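Local coordinates for putative lipoprotein (Bacteroides fragilis, PDB 3QNK), which is of unconfirmed function but, as a SusD-like outer-membrane lipoprotein, probably helps capture glycans at the cell surface for uptake, at residues Val24-Ser29 with Val84-Arg89; Glu30-Gly35 with Glu78-Lys83; Asp282-Ala287 with Pro317-Asn322. One frame throughout, in Å; residues are numbered along the deposited sequence.

Interaction 1: Val24-Ser29 with Val84-Arg89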
loop_
_atom_site.group_PDB
_atom_site.type_symbol
_atom_site.label_atom_id
_atom_site.label_comp_id
_atom_site.label_asym_id
_atom_site.label_seq_id
_atom_site.Cartn_x
_atom_site.Cartn_y
_atom_site.Cartn_z
ATOM N N VAL B 24 -0.346 19.608 -8.704
ATOM C CA VAL B 24 -0.014 18.966 -9.981
ATOM C C VAL B 24 1.347 18.242 -9.840
ATOM O O VAL B 24 1.474 17.126 -10.328
ATOM C CB VAL B 24 -0.073 19.960 -11.158
ATOM C CG1 VAL B 24 0.225 19.282 -12.486
ATOM C CG2 VAL B 24 -1.435 20.629 -11.219
ATOM N N ASN B 25 2.305 18.815 -9.077
ATOM C CA ASN B 25 3.595 18.157 -8.808
ATOM C C ASN B 25 3.387 16.848 -8.067
ATOM O O ASN B 25 4.074 15.860 -8.362
ATOM C CB ASN B 25 4.526 19.056 -7.988
ATOM C CG ASN B 25 5.095 20.270 -8.690
ATOM O OD1 ASN B 25 4.750 20.620 -9.836
ATOM N ND2 ASN B 25 5.983 20.953 -7.990
ATOM N N ASP B 26 2.406 16.831 -7.125
ATOM C CA ASP B 26 2.039 15.636 -6.366
ATOM C C ASP B 26 1.473 14.577 -7.297
ATOM O O ASP B 26 1.744 13.388 -7.106
ATOM C CB ASP B 26 1.040 15.986 -5.262
ATOM C CG ASP B 26 0.703 14.839 -4.330
ATOM O OD1 ASP B 26 1.641 14.253 -3.755
ATOM O OD2 ASP B 26 -0.514 14.573 -4.124
ATOM N N LEU B 27 0.701 15.009 -8.320
ATOM C CA LEU B 27 0.109 14.093 -9.297
ATOM C C LEU B 27 1.203 13.481 -10.164
ATOM O O LEU B 27 1.144 12.289 -10.463
ATOM C CB LEU B 27 -0.964 14.778 -10.158
ATOM C CG LEU B 27 -2.223 15.247 -9.446
ATOM C CD1 LEU B 27 -3.049 16.138 -10.342
ATOM C CD2 LEU B 27 -3.063 14.097 -9.023
ATOM N N TYR B 28 2.220 14.264 -10.521
ATOM C CA TYR B 28 3.356 13.736 -11.277
ATOM C C TYR B 28 4.132 12.752 -10.407
ATOM O O TYR B 28 4.596 11.728 -10.907
ATOM C CB TYR B 28 4.291 14.860 -11.751
ATOM C CG TYR B 28 3.895 15.520 -13.054
ATOM C CD1 TYR B 28 4.191 14.921 -14.282
ATOM C CD2 TYR B 28 3.315 16.789 -13.070
ATOM C CE1 TYR B 28 3.870 15.548 -15.490
ATOM C CE2 TYR B 28 2.972 17.416 -14.269
ATOM C CZ TYR B 28 3.262 16.799 -15.479
ATOM O OH TYR B 28 2.922 17.417 -16.665
ATOM N N SER B 29 4.241 13.045 -9.092
ATOM C CA SER B 29 4.952 12.198 -8.127
ATOM C C SER B 29 4.253 10.828 -7.972
ATOM O O SER B 29 4.880 9.861 -7.531
ATOM C CB SER B 29 5.105 12.913 -6.783
ATOM O OG SER B 29 4.264 12.394 -5.765
ATOM N N VAL B 84 -6.050 8.099 -9.384
ATOM C CA VAL B 84 -7.181 8.588 -10.170
ATOM C C VAL B 84 -8.028 9.504 -9.286
ATOM O O VAL B 84 -8.410 10.574 -9.750
ATOM C CB VAL B 84 -7.995 7.436 -10.801
ATOM C CG1 VAL B 84 -9.351 7.927 -11.301
ATOM C CG2 VAL B 84 -7.218 6.779 -11.938
ATOM N N ARG B 85 -8.260 9.127 -8.005
ATOM C CA ARG B 85 -9.044 9.956 -7.077
ATOM C C ARG B 85 -8.444 11.376 -6.983
ATOM O O ARG B 85 -9.194 12.354 -7.060
ATOM C CB ARG B 85 -9.145 9.303 -5.698
ATOM C CG ARG B 85 -10.078 10.042 -4.731
ATOM C CD ARG B 85 -10.129 9.396 -3.356
ATOM N NE ARG B 85 -11.178 9.992 -2.534
ATOM C CZ ARG B 85 -10.964 10.902 -1.591
ATOM N NH1 ARG B 85 -9.735 11.323 -1.336
ATOM N NH2 ARG B 85 -11.980 11.405 -0.900
ATOM N N LYS B 86 -7.095 11.477 -6.890
ATOM C CA LYS B 86 -6.365 12.738 -6.809
ATOM C C LYS B 86 -6.551 13.573 -8.081
ATOM O O LYS B 86 -6.664 14.790 -7.978
ATOM C CB LYS B 86 -4.886 12.484 -6.535
ATOM C CG LYS B 86 -4.581 11.936 -5.138
ATOM C CD LYS B 86 -3.077 11.862 -4.912
ATOM C CE LYS B 86 -2.722 11.462 -3.503
ATOM N NZ LYS B 86 -1.306 11.789 -3.196
ATOM N N CYS B 87 -6.646 12.930 -9.268
ATOM C CA CYS B 87 -6.895 13.623 -10.551
ATOM C C CYS B 87 -8.292 14.200 -10.576
ATOM O O CYS B 87 -8.457 15.380 -10.907
ATOM C CB CYS B 87 -6.692 12.697 -11.743
ATOM S SG CYS B 87 -5.004 12.078 -11.934
ATOM N N ASN B 88 -9.305 13.355 -10.240
ATOM C CA ASN B 88 -10.730 13.703 -10.228
ATOM C C ASN B 88 -11.014 14.858 -9.291
ATOM O O ASN B 88 -11.887 15.675 -9.590
ATOM C CB ASN B 88 -11.576 12.493 -9.858
ATOM C CG ASN B 88 -11.552 11.390 -10.881
ATOM O OD1 ASN B 88 -11.307 11.612 -12.073
ATOM N ND2 ASN B 88 -11.830 10.171 -10.432
ATOM N N ARG B 89 -10.260 14.949 -8.182
ATOM C CA ARG B 89 -10.401 16.060 -7.254
ATOM C C ARG B 89 -9.957 17.336 -7.912
ATOM O O ARG B 89 -10.640 18.346 -7.795
ATOM C CB ARG B 89 -9.594 15.821 -5.983
ATOM C CG ARG B 89 -9.546 17.044 -5.073
ATOM C CD ARG B 89 -10.762 17.177 -4.188
ATOM N NE ARG B 89 -10.370 17.026 -2.794
ATOM C CZ ARG B 89 -10.875 16.125 -1.959
ATOM N NH1 ARG B 89 -11.806 15.269 -2.375
ATOM N NH2 ARG B 89 -10.444 16.058 -0.708
#
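L27 and K86 mark the register between two nearly antiparallel helices, their CA atoms lying 7.1 Å apart. The axes of 24-29 and 84-89 approach to 10.3 Å, and the angle between their N-to-C directions is 158°. At this separation side chains span the gap, and the leucine reaches as far as the opposite backbone.

One bridge is ionic. K86 NZ donates to D26 OD2 at 3.0 Å, a hydrogen bond within a salt bridge. The ammonium comes in on the syn side of that oxygen, 23° out of the carboxylate plane. It arrives there because the lysine chain is extended beyond CG, while the aspartate has CG anti to its own N (chi1 -174°); the two side chains are nearly perpendicular. NZ has a second anion, E30, just beyond the end of segment 24-29, so two carboxylates share one ammonium; their negative charge would be expected to stabilise the protonated lysine.

The other bridge is apolar. A single methyl of L27, CD2, does the touching, reaching K86 CB at 3.5 Å, C87 SG at 4.0 Å and the backbone C87 N at 3.8 Å. L27 and K86 run alongside each other in opposite senses, which sets the leucine branch against the base of the lysine rather than its charged end. V111 and L114 of helix 101-126 also pack on L27, and F118 of that helix touches C87, so the apolar half faces a third helix.

N25, which does not contact 84-89, bonds through ND2 to the carbonyl of I8 of the second subunit. Neighbouring antiparallel helices, with a third packed against both, are consistent with the TPR-like alpha-alpha superhelix of SusD-family proteins.

Interaction 2: Glu30-Gly35 with Glu78-Lys83. With PO4 (phosphate ion), chain F; ACT (acetate ion), chain I.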
loop_
_atom_site.group_PDB
_atom_site.type_symbol
_atom_site.label_atom_id
_atom_site.label_comp_id
_atom_site.label_asym_id
_atom_site.label_seq_id
_atom_site.Cartn_x
_atom_site.Cartn_y
_atom_site.Cartn_z
ATOM N N GLU B 30 2.977 10.739 -8.394
ATOM C CA GLU B 30 2.210 9.500 -8.356
ATOM C C GLU B 30 2.608 8.559 -9.493
ATOM O O GLU B 30 2.146 7.423 -9.508
ATOM C CB GLU B 30 0.700 9.771 -8.383
ATOM C CG GLU B 30 0.133 10.260 -7.060
ATOM C CD GLU B 30 0.264 9.375 -5.838
ATOM O OE1 GLU B 30 0.444 8.144 -5.988
ATOM O OE2 GLU B 30 0.156 9.922 -4.717
ATOM N N ILE B 31 3.470 8.997 -10.429
ATOM C CA ILE B 31 3.942 8.113 -11.494
ATOM C C ILE B 31 4.863 7.085 -10.829
ATOM O O ILE B 31 5.840 7.467 -10.162
ATOM C CB ILE B 31 4.643 8.869 -12.659
ATOM C CG1 ILE B 31 3.688 9.821 -13.380
ATOM C CG2 ILE B 31 5.282 7.868 -13.643
ATOM C CD1 ILE B 31 4.421 10.876 -14.209
ATOM N N SER B 32 4.521 5.800 -10.962
ATOM C CA SER B 32 5.308 4.729 -10.342
ATOM C C SER B 32 6.172 3.998 -11.357
ATOM O O SER B 32 5.743 3.764 -12.498
ATOM C CB SER B 32 4.390 3.718 -9.664
ATOM O OG SER B 32 3.593 4.339 -8.679
ATOM N N VAL B 33 7.383 3.624 -10.928
ATOM C CA VAL B 33 8.332 2.827 -11.718
ATOM C C VAL B 33 8.651 1.556 -10.945
ATOM O O VAL B 33 9.048 1.622 -9.772
ATOM C CB VAL B 33 9.628 3.594 -12.081
ATOM C CG1 VAL B 33 10.446 2.815 -13.111
ATOM C CG2 VAL B 33 9.314 5.006 -12.575
ATOM N N ASP B 34 8.449 0.408 -11.584
ATOM C CA ASP B 34 8.780 -0.882 -10.988
ATOM C C ASP B 34 10.275 -1.118 -11.156
ATOM O O ASP B 34 10.715 -1.518 -12.251
ATOM C CB ASP B 34 7.971 -2.017 -11.637
ATOM C CG ASP B 34 8.233 -3.417 -11.081
ATOM O OD1 ASP B 34 8.950 -3.530 -10.045
ATOM O OD2 ASP B 34 7.688 -4.407 -11.664
ATOM N N GLY B 35 11.033 -0.844 -10.092
ATOM C CA GLY B 35 12.476 -1.023 -10.069
ATOM C C GLY B 35 12.922 -2.447 -10.341
ATOM O O GLY B 35 14.018 -2.658 -10.863
ATOM N N GLU B 78 -5.603 -1.427 -6.424
ATOM C CA GLU B 78 -5.612 -0.707 -5.153
ATOM C C GLU B 78 -4.975 0.700 -5.250
ATOM O O GLU B 78 -5.611 1.706 -4.885
ATOM C CB GLU B 78 -4.842 -1.528 -4.113
ATOM C CG GLU B 78 -4.982 -1.041 -2.678
ATOM C CD GLU B 78 -4.151 -1.771 -1.642
ATOM O OE1 GLU B 78 -3.755 -2.935 -1.889
ATOM O OE2 GLU B 78 -3.928 -1.183 -0.559
ATOM N N ASP B 79 -3.728 0.751 -5.750
ATOM C CA ASP B 79 -2.929 1.954 -5.828
ATOM C C ASP B 79 -3.386 2.981 -6.860
ATOM O O ASP B 79 -3.336 4.189 -6.594
ATOM C CB ASP B 79 -1.466 1.570 -6.120
ATOM C CG ASP B 79 -0.732 0.785 -5.034
ATOM O OD1 ASP B 79 -1.227 0.748 -3.881
ATOM O OD2 ASP B 79 0.345 0.220 -5.333
ATOM N N TYR B 80 -3.754 2.530 -8.033
ATOM C CA TYR B 80 -4.054 3.410 -9.138
ATOM C C TYR B 80 -5.410 4.110 -9.009
ATOM O O TYR B 80 -5.555 5.210 -9.534
ATOM C CB TYR B 80 -3.886 2.656 -10.461
ATOM C CG TYR B 80 -2.433 2.656 -10.879
ATOM C CD1 TYR B 80 -1.481 1.932 -10.164
ATOM C CD2 TYR B 80 -1.978 3.507 -11.876
ATOM C CE1 TYR B 80 -0.127 1.992 -10.490
ATOM C CE2 TYR B 80 -0.625 3.598 -12.189
ATOM C CZ TYR B 80 0.296 2.825 -11.507
ATOM O OH TYR B 80 1.629 2.907 -11.839
ATOM N N TYR B 81 -6.360 3.552 -8.221
ATOM C CA TYR B 81 -7.628 4.257 -7.994
ATOM C C TYR B 81 -7.415 5.442 -7.071
ATOM O O TYR B 81 -8.102 6.453 -7.228
ATOM C CB TYR B 81 -8.728 3.321 -7.491
ATOM C CG TYR B 81 -9.432 2.625 -8.632
ATOM C CD1 TYR B 81 -10.146 3.351 -9.583
ATOM C CD2 TYR B 81 -9.357 1.243 -8.785
ATOM C CE1 TYR B 81 -10.766 2.722 -10.662
ATOM C CE2 TYR B 81 -9.984 0.595 -9.858
ATOM C CZ TYR B 81 -10.684 1.342 -10.795
ATOM O OH TYR B 81 -11.308 0.715 -11.845
ATOM N N VAL B 82 -6.400 5.368 -6.190
ATOM C CA VAL B 82 -6.007 6.474 -5.281
ATOM C C VAL B 82 -5.488 7.627 -6.141
ATOM O O VAL B 82 -5.883 8.781 -5.947
ATOM C CB VAL B 82 -4.951 6.016 -4.234
ATOM C CG1 VAL B 82 -4.440 7.183 -3.410
ATOM C CG2 VAL B 82 -5.497 4.935 -3.314
ATOM N N LYS B 83 -4.623 7.290 -7.135
ATOM C CA LYS B 83 -4.005 8.215 -8.093
ATOM C C LYS B 83 -5.079 8.897 -8.906
ATOM O O LYS B 83 -5.060 10.121 -9.067
ATOM C CB LYS B 83 -3.015 7.477 -9.017
ATOM C CG LYS B 83 -1.890 6.780 -8.291
ATOM C CD LYS B 83 -0.937 6.158 -9.303
ATOM C CE LYS B 83 -0.064 5.111 -8.668
ATOM N NZ LYS B 83 0.988 5.686 -7.763
HETATM P P PO4 F . 4.264 -0.082 -12.844
HETATM O O1 PO4 F . 3.805 -1.526 -13.397
HETATM O O2 PO4 F . 3.692 0.202 -11.339
HETATM O O3 PO4 F . 5.854 0.146 -13.122
HETATM O O4 PO4 F . 3.615 1.037 -13.751
HETATM C C ACT I . 3.278 4.377 -15.197
HETATM O O ACT I . 4.530 4.195 -15.271
HETATM O OXT ACT I . 2.655 4.710 -14.050
HETATM C CH3 ACT I . 2.655 4.213 -16.589
#
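K83 NZ is gripped by three acceptors of the loop 30-35. E30 O is 2.7 Å from K83 NZ; the donor lies in the carbonyl plane on a lone pair, at a C=O...N angle of 138°. E30 OE1 supplies the second bond, 3.1 Å from K83 NZ and met nearly end-on to its C-O bond, which adds a salt bridge. S32 OG accepts the third, also 3.1 Å from K83 NZ.

The lysine reaches all three because its chain runs extended to CE and then bends (chi4 -72°), turning NZ toward the loop. E30 bends instead at chi2, laying its carboxylate by the lysine chain, with E30 OE1 3.6 Å from K83 CG; its other oxygen, OE2, is taken by K86.

Through these bonds the loop that follows helix 17-29 is tied to helix 76-93, within the alpha-helical part of this SusD-like fold. Y80 offers a ring face over whose centre K83 CE stands, 3.5 Å above the plane. The tyrosine hydroxyl extends past the lysine, so that Y80 OH lies 3.6 Å from S32 CB and donates to an acetate OXT, 3.0 Å away, at the ring edge. E121 and M122 of helix 101-126 touch Y80.

A phosphate sits close by, held by R125 NH1 and by a weak bond from D34 N to its O3 (3.0 Å, with an N-H...O angle of 128°). Both ions probably come from the crystallisation liquor. I31 and V33 turn away from helix 76-93 and pack on strand 238-244.

Interaction 3: Asp282-Ala287 with Pro317-Asn322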
loop_
_atom_site.group_PDB
_atom_site.type_symbol
_atom_site.label_atom_id
_atom_site.label_comp_id
_atom_site.label_asym_id
_atom_site.label_seq_id
_atom_site.Cartn_x
_atom_site.Cartn_y
_atom_site.Cartn_z
ATOM N N ASP B 282 19.585 -14.801 -28.878
ATOM C CA ASP B 282 19.478 -15.404 -30.214
ATOM C C ASP B 282 18.780 -14.502 -31.220
ATOM O O ASP B 282 19.039 -14.633 -32.418
ATOM C CB ASP B 282 18.717 -16.740 -30.130
ATOM C CG ASP B 282 19.528 -17.928 -29.591
ATOM O OD1 ASP B 282 20.786 -17.810 -29.495
ATOM O OD2 ASP B 282 18.915 -18.986 -29.304
ATOM N N ALA B 283 17.884 -13.596 -30.735
ATOM C CA ALA B 283 17.088 -12.695 -31.551
ATOM C C ALA B 283 17.878 -11.440 -32.031
ATOM O O ALA B 283 17.428 -10.767 -32.972
ATOM C CB ALA B 283 15.857 -12.280 -30.788
ATOM N N PHE B 284 19.046 -11.131 -31.421
ATOM C CA PHE B 284 19.893 -10.025 -31.873
ATOM C C PHE B 284 20.629 -10.449 -33.130
ATOM O O PHE B 284 21.315 -11.464 -33.145
ATOM C CB PHE B 284 20.891 -9.580 -30.802
ATOM C CG PHE B 284 20.288 -8.787 -29.681
ATOM C CD1 PHE B 284 20.129 -7.405 -29.791
ATOM C CD2 PHE B 284 19.907 -9.406 -28.502
ATOM C CE1 PHE B 284 19.577 -6.664 -28.745
ATOM C CE2 PHE B 284 19.366 -8.667 -27.448
ATOM C CZ PHE B 284 19.191 -7.304 -27.578
ATOM N N GLU B 285 20.422 -9.705 -34.197
ATOM C CA GLU B 285 21.019 -9.975 -35.495
ATOM C C GLU B 285 22.475 -9.603 -35.546
ATOM O O GLU B 285 22.946 -8.803 -34.732
ATOM C CB GLU B 285 20.289 -9.162 -36.567
ATOM C CG GLU B 285 18.882 -9.632 -36.882
ATOM C CD GLU B 285 18.166 -8.659 -37.789
ATOM O OE1 GLU B 285 18.613 -8.502 -38.948
ATOM O OE2 GLU B 285 17.204 -8.000 -37.326
HETATM N N MSE B 286 23.168 -10.107 -36.583
HETATM C CA MSE B 286 24.543 -9.732 -36.887
HETATM C C MSE B 286 24.524 -8.281 -37.383
HETATM O O MSE B 286 23.472 -7.804 -37.826
HETATM C CB MSE B 286 25.130 -10.683 -37.941
HETATM C CG MSE B 286 25.140 -12.119 -37.485
HETATM SE SE MSE B 286 26.128 -12.371 -35.833
HETATM C CE MSE B 286 27.914 -12.152 -36.441
ATOM N N ALA B 287 25.667 -7.581 -37.333
ATOM C CA ALA B 287 25.757 -6.167 -37.744
ATOM C C ALA B 287 25.279 -5.921 -39.164
ATOM O O ALA B 287 24.839 -4.805 -39.435
ATOM C CB ALA B 287 27.167 -5.660 -37.590
ATOM N N PRO B 317 24.669 -2.988 -32.966
ATOM C CA PRO B 317 24.910 -2.187 -31.743
ATOM C C PRO B 317 23.969 -2.412 -30.546
ATOM O O PRO B 317 24.449 -2.346 -29.412
ATOM C CB PRO B 317 24.790 -0.747 -32.251
ATOM C CG PRO B 317 25.281 -0.809 -33.647
ATOM C CD PRO B 317 24.778 -2.130 -34.175
ATOM N N ARG B 318 22.659 -2.691 -30.770
ATOM C CA ARG B 318 21.681 -2.855 -29.674
ATOM C C ARG B 318 22.007 -4.061 -28.815
ATOM O O ARG B 318 21.604 -4.098 -27.651
ATOM C CB ARG B 318 20.240 -2.930 -30.187
ATOM C CG ARG B 318 19.741 -1.626 -30.807
ATOM C CD ARG B 318 18.375 -1.747 -31.449
ATOM N NE ARG B 318 18.362 -2.691 -32.563
ATOM C CZ ARG B 318 17.324 -2.889 -33.368
ATOM N NH1 ARG B 318 16.212 -2.198 -33.209
ATOM N NH2 ARG B 318 17.396 -3.775 -34.345
ATOM N N PHE B 319 22.770 -5.028 -29.355
ATOM C CA PHE B 319 23.173 -6.195 -28.589
ATOM C C PHE B 319 24.094 -5.762 -27.436
ATOM O O PHE B 319 23.788 -6.051 -26.283
ATOM C CB PHE B 319 23.842 -7.250 -29.471
ATOM C CG PHE B 319 24.459 -8.371 -28.675
ATOM C CD1 PHE B 319 23.671 -9.405 -28.167
ATOM C CD2 PHE B 319 25.824 -8.378 -28.390
ATOM C CE1 PHE B 319 24.238 -10.432 -27.425
ATOM C CE2 PHE B 319 26.389 -9.407 -27.631
ATOM C CZ PHE B 319 25.593 -10.434 -27.169
ATOM N N TYR B 320 25.191 -5.045 -27.755
ATOM C CA TYR B 320 26.198 -4.560 -26.794
ATOM C C TYR B 320 25.638 -3.441 -25.929
ATOM O O TYR B 320 26.139 -3.210 -24.835
ATOM C CB TYR B 320 27.488 -4.103 -27.523
ATOM C CG TYR B 320 28.062 -5.191 -28.409
ATOM C CD1 TYR B 320 28.714 -6.295 -27.859
ATOM C CD2 TYR B 320 27.825 -5.197 -29.783
ATOM C CE1 TYR B 320 29.186 -7.330 -28.665
ATOM C CE2 TYR B 320 28.296 -6.228 -30.600
ATOM C CZ TYR B 320 28.973 -7.287 -30.041
ATOM O OH TYR B 320 29.358 -8.310 -30.878
ATOM N N ALA B 321 24.567 -2.801 -26.397
ATOM C CA ALA B 321 23.875 -1.731 -25.694
ATOM C C ALA B 321 22.948 -2.276 -24.628
ATOM O O ALA B 321 22.712 -1.591 -23.636
ATOM C CB ALA B 321 23.075 -0.894 -26.680
ATOM N N ASN B 322 22.400 -3.482 -24.826
ATOM C CA ASN B 322 21.444 -4.081 -23.898
ATOM C C ASN B 322 21.989 -5.198 -22.997
ATOM O O ASN B 322 21.447 -5.410 -21.896
ATOM C CB ASN B 322 20.309 -4.718 -24.702
ATOM C CG ASN B 322 19.268 -3.783 -25.216
ATOM O OD1 ASN B 322 18.174 -3.727 -24.665
ATOM N ND2 ASN B 322 19.534 -3.125 -26.344
#
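F284 and F319 lie at the point of closest backbone approach, their CA atoms 6.0 Å apart, and the contact is best traced outward along F284. Its CB already touches F319, with CD1 of that ring 3.8 Å away, and CG meets the same atom. Beyond CG the two sides of the ring part company. CD2 stays by F319 CD1, whereas CD1 is directed to the backbone of the helix and comes 3.5 Å from F319 CA.

Further out, CE1 of F284 lies 3.4 Å from R318 O, which approaches obliquely. At the tip, F284 CZ reaches N322 CB at 4.0 Å, one turn later on the helix. The phenyl ring thus touches R318, F319 and N322, residues on adjacent turns of the helix.

Two geometric tests define its relation to F319. The CA atom of F319 stands over one face of F284, 3.9 Å from the ring centroid and 29° off the normal, a CH-pi contact. A chi1 of 171° points F319 CG away from its backbone N and beside its carbonyl carbon, bringing the ring edge to that same face of F284. The centroids are 5.5 Å apart with planes at 76°, a T-shaped pair in which F284 gives the face and F319 the edge.

No hydrogen bond joins these segments. R318 O is instead bonded by N322 ND2 within the helix, at 2.6 Å, and the R318 guanidinium is paired with E446, E442 and E316. I445 of helix 432-446 packs on F284 as well as on R318. Backbone bonds between E285 and E316 and between A287 and G314 complete the junction, a buried edge-to-face phenylalanine pair joining the chain leaving helix 278-283 to the short helix 317-322 in the SusD-family region.

Overall arrangement
Interactions 1 and 2 share helix 76-93 and use consecutive chain segments, 24-29 and 30-35; their centres are about 11 Å apart, and K86 with E30 links their charges. Interaction 1 is buried and half apolar; interaction 2, with two of its four touching residues buried, is almost wholly polar and borders bound ions. Interaction 3 stands apart, its centre about 40 Å from that of interaction 1 and about 33 Å from that of interaction 2, on the opposite side of the chain's centre. All four of its touching residues are buried. Lying in the other family region, it relies on aromatic packing, without any hydrogen bond between its segments.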